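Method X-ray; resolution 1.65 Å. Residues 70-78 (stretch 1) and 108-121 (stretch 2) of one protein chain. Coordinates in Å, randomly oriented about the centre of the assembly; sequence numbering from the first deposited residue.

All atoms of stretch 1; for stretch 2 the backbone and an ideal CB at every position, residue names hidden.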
# COMPACT_ATOMS: atom_id res chain seq x y z
N PRO A 70 21.52 -7.94 -8.95
CA PRO A 70 20.49 -8.28 -9.94
C PRO A 70 20.38 -7.22 -11.02
O PRO A 70 20.90 -6.12 -10.85
CB PRO A 70 19.22 -8.36 -9.10
CG PRO A 70 19.46 -7.41 -7.98
CD PRO A 70 20.93 -7.50 -7.68
N ALA A 71 19.72 -7.55 -12.13
CA ALA A 71 19.51 -6.59 -13.20
C ALA A 71 18.54 -5.51 -12.75
O ALA A 71 17.37 -5.79 -12.47
CB ALA A 71 18.99 -7.28 -14.45
N VAL A 72 19.03 -4.28 -12.67
CA VAL A 72 18.21 -3.15 -12.27
C VAL A 72 17.95 -2.25 -13.47
O VAL A 72 18.86 -1.56 -13.96
CB VAL A 72 18.88 -2.33 -11.15
CG1 VAL A 72 17.95 -1.22 -10.68
CG2 VAL A 72 19.26 -3.23 -9.99
N ALA A 73 16.72 -2.27 -13.97
CA ALA A 73 16.28 -1.33 -14.98
C ALA A 73 16.05 0.02 -14.29
O ALA A 73 15.91 0.07 -13.06
CB ALA A 73 15.01 -1.82 -15.65
N LYS A 74 16.03 1.10 -15.06
CA LYS A 74 15.95 2.44 -14.49
C LYS A 74 14.79 3.25 -15.04
O LYS A 74 14.55 3.28 -16.25
CB LYS A 74 17.24 3.21 -14.75
CG LYS A 74 18.50 2.50 -14.31
CD LYS A 74 18.57 2.37 -12.80
CE LYS A 74 19.90 1.76 -12.39
NZ LYS A 74 20.01 1.60 -10.92
N ILE A 75 14.08 3.92 -14.14
CA ILE A 75 13.07 4.89 -14.52
C ILE A 75 13.53 6.27 -14.04
O ILE A 75 13.74 6.47 -12.84
CB ILE A 75 11.69 4.53 -13.92
CG1 ILE A 75 11.22 3.19 -14.50
CG2 ILE A 75 10.66 5.63 -14.21
CD1 ILE A 75 9.87 2.72 -13.96
N LYS A 76 13.72 7.19 -14.98
CA LYS A 76 14.21 8.54 -14.66
C LYS A 76 13.06 9.56 -14.78
O LYS A 76 12.03 9.40 -14.14
CB LYS A 76 15.38 8.89 -15.58
CG LYS A 76 16.55 7.92 -15.46
CD LYS A 76 17.76 8.39 -16.25
CE LYS A 76 18.92 7.41 -16.13
NZ LYS A 76 19.43 7.29 -14.73
N GLY A 77 13.23 10.60 -15.59
CA GLY A 77 12.16 11.56 -15.82
C GLY A 77 11.95 12.55 -14.68
O GLY A 77 11.82 13.76 -14.92
N HIS A 78 11.91 12.05 -13.45
CA HIS A 78 11.74 12.89 -12.27
C HIS A 78 12.84 13.94 -12.17
O HIS A 78 13.98 13.68 -12.52
CB HIS A 78 11.73 12.05 -10.99
CG HIS A 78 10.93 10.79 -11.10
ND1 HIS A 78 11.49 9.57 -11.41
CD2 HIS A 78 9.61 10.56 -10.93
CE1 HIS A 78 10.55 8.65 -11.43
NE2 HIS A 78 9.40 9.22 -11.15
N UNK A 108 5.05 3.06 -18.39
CA UNK A 108 4.80 1.77 -19.02
C UNK A 108 6.11 1.06 -19.32
O UNK A 108 6.87 1.47 -20.20
CB UNK A 108 3.99 1.95 -20.30
N UNK A 109 6.38 -0.01 -18.58
CA UNK A 109 7.60 -0.81 -18.79
C UNK A 109 7.54 -1.57 -20.11
O UNK A 109 6.45 -1.91 -20.58
CB UNK A 109 7.80 -1.79 -17.63
N UNK A 110 8.70 -1.85 -20.71
CA UNK A 110 8.71 -2.65 -21.94
C UNK A 110 8.30 -4.08 -21.66
O UNK A 110 8.22 -4.46 -20.49
CB UNK A 110 10.09 -2.62 -22.59
N UNK A 111 8.05 -4.86 -22.71
CA UNK A 111 7.69 -6.27 -22.54
C UNK A 111 8.80 -7.01 -21.79
O UNK A 111 8.53 -7.77 -20.86
CB UNK A 111 7.43 -6.93 -23.90
N UNK A 112 10.04 -6.79 -22.22
CA UNK A 112 11.21 -7.40 -21.59
C UNK A 112 12.02 -6.36 -20.83
O UNK A 112 12.60 -5.45 -21.44
CB UNK A 112 12.09 -8.09 -22.64
N UNK A 113 12.07 -6.50 -19.51
CA UNK A 113 12.83 -5.59 -18.66
C UNK A 113 14.19 -6.20 -18.32
O UNK A 113 14.26 -7.23 -17.65
CB UNK A 113 12.05 -5.27 -17.38
N UNK A 114 15.25 -5.56 -18.78
CA UNK A 114 16.61 -6.02 -18.52
C UNK A 114 17.40 -4.95 -17.78
O UNK A 114 16.88 -3.87 -17.50
CB UNK A 114 17.31 -6.39 -19.83
N UNK A 115 18.67 -5.24 -17.49
CA UNK A 115 19.53 -4.32 -16.78
C UNK A 115 19.90 -3.09 -17.59
O UNK A 115 20.44 -2.13 -17.04
CB UNK A 115 20.80 -5.05 -16.34
N UNK A 116 19.60 -3.11 -18.89
CA UNK A 116 19.90 -1.99 -19.78
C UNK A 116 18.64 -1.20 -20.14
O UNK A 116 18.70 -0.24 -20.91
CB UNK A 116 20.58 -2.50 -21.05
N UNK A 117 17.51 -1.61 -19.58
CA UNK A 117 16.25 -0.90 -19.80
C UNK A 117 16.28 0.45 -19.09
O UNK A 117 16.61 0.54 -17.91
CB UNK A 117 15.06 -1.73 -19.31
N UNK A 118 15.92 1.50 -19.83
CA UNK A 118 15.85 2.85 -19.29
C UNK A 118 14.58 3.54 -19.75
O UNK A 118 14.31 3.63 -20.95
CB UNK A 118 17.08 3.66 -19.71
N UNK A 119 13.79 4.00 -18.79
CA UNK A 119 12.57 4.76 -19.05
C UNK A 119 12.77 6.23 -18.70
O UNK A 119 13.10 6.55 -17.57
CB UNK A 119 11.40 4.18 -18.26
N UNK A 120 12.55 7.10 -19.68
CA UNK A 120 12.68 8.54 -19.47
C UNK A 120 11.36 9.27 -19.67
O UNK A 120 11.11 10.28 -19.01
CB UNK A 120 13.74 9.12 -20.42
N UNK A 121 10.53 8.76 -20.57
CA UNK A 121 9.26 9.41 -20.90
C UNK A 121 8.07 8.66 -20.32
O UNK A 121 7.84 7.50 -20.64
CB UNK A 121 9.11 9.53 -22.42

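Position 108 points its CA-to-CB bond away from stretch 1, which leaves the choice wide. The residue is Q108, and it makes no contact here.

At position 109 the bond runs sideways, and the ideal CB has nothing of stretch 1 within 5.5 Å. A long apolar chain could still reach I75. The residue is L109; its CD2 lies 4.1 Å from I75 CD1.

Positions 110, 111 and 112 are out of reach of stretch 1, which sets no demand there, so many residues would suit. They are P110, E111 and E112.

Position 113 points sideways, with its ideal CB 4.9 Å from A73 CB. A small or branched apolar chain would suit that methyl. The residue is V113, and its CG1 packs 3.4 Å from A73 CB.

Position 114 points away, so stretch 1 sets little demand. The backbone begins a type I turn that ends at 117, where a small polar chain is often useful. The residue is T114. Its O accepts the turn bond from the backbone N of 117, 3.1 Å away.

At position 115 an ideal CB would sit 3.4 Å from A71 CB, which is tight. Phi and psi of -69° and -12° are open to any residue, so the crowding is the argument for glycine. The residue is G115.

Position 116 points away, and many polar residues would fit. It is T116, whose N donates to T114 OG1 at 3.2 Å.

Position 117 runs sideways, with its ideal CB 3.7 Å from A73 CB. Alanine, serine, threonine or valine would suit. It is T117. Its OG1 accepts from T114 N at 2.9 Å, bracing the turn, while its backbone O accepts from K74 N at 3.0 Å.

Position 118 pairs with K74 in a parallel bridge, and both side chains lie on the same face. K76 offers a positive charge nearby, so an acidic or polar chain would suit. It is E118. Its OE2 comes to 3.0 Å from K76 CE but stays 4.3 Å from K76 NZ, too far for a salt bridge.

Position 119 pairs with I75 on the other face, its ideal CB 3.9 Å from I75 CG1. Leucine, isoleucine or valine would fit. It is L119. Its N donates to K74 O at 2.7 Å, and its O accepts from K76 N at 2.7 Å.

Position 120 points sideways near K76, and a long chain could lie alongside. It is K120; its CE is 4.2 Å from K76 CD.

Position 121 points away, so the choice is open. It is E121, without contact.

Stretch 2, residues 108-121: QLPEEVTGTTELKE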
# COMPACT_ATOMS: atom_id res chain seq x y z
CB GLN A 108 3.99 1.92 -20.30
CG GLN A 108 3.55 0.60 -20.90
CD GLN A 108 2.60 0.77 -22.06
OE1 GLN A 108 2.62 1.78 -22.75
NE2 GLN A 108 1.75 -0.23 -22.28
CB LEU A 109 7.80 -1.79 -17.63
CG LEU A 109 8.11 -1.15 -16.28
CD1 LEU A 109 7.82 -2.11 -15.15
CD2 LEU A 109 9.55 -0.68 -16.23
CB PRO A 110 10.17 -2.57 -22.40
CG PRO A 110 10.95 -2.35 -21.15
CD PRO A 110 10.07 -1.48 -20.28
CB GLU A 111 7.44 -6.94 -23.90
CG GLU A 111 5.98 -7.30 -24.14
CD GLU A 111 5.80 -8.26 -25.31
OE1 GLU A 111 6.54 -9.27 -25.37
OE2 GLU A 111 4.93 -8.01 -26.16
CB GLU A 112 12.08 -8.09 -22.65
CG GLU A 112 11.39 -9.22 -23.39
CD GLU A 112 12.12 -9.63 -24.65
OE1 GLU A 112 13.37 -9.54 -24.67
OE2 GLU A 112 11.45 -10.02 -25.63
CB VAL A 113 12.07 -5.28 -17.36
CG1 VAL A 113 12.91 -4.43 -16.42
CG2 VAL A 113 10.75 -4.58 -17.67
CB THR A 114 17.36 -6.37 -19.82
OG1 THR A 114 17.74 -5.16 -20.50
CG2 THR A 114 16.49 -7.22 -20.74
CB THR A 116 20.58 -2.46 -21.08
OG1 THR A 116 19.69 -3.31 -21.81
CG2 THR A 116 21.85 -3.22 -20.75
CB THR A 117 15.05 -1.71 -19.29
OG1 THR A 117 14.95 -2.92 -20.05
CG2 THR A 117 13.75 -0.92 -19.43
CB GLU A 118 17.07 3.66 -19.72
CG GLU A 118 17.20 5.02 -19.05
CD GLU A 118 18.32 5.85 -19.64
OE1 GLU A 118 18.27 6.13 -20.86
OE2 GLU A 118 19.25 6.22 -18.90
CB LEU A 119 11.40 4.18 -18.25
CG LEU A 119 10.27 3.51 -19.02
CD1 LEU A 119 10.79 2.39 -19.91
CD2 LEU A 119 9.24 2.98 -18.04
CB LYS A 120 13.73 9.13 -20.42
CG LYS A 120 15.17 8.95 -19.95
CD LYS A 120 16.13 9.78 -20.78
CE LYS A 120 17.52 9.80 -20.17
NZ LYS A 120 18.46 10.70 -20.92
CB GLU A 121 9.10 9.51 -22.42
CG GLU A 121 10.14 10.40 -23.10
CD GLU A 121 9.91 11.88 -22.87
OE1 GLU A 121 9.02 12.24 -22.07
OE2 GLU A 121 10.62 12.70 -23.50
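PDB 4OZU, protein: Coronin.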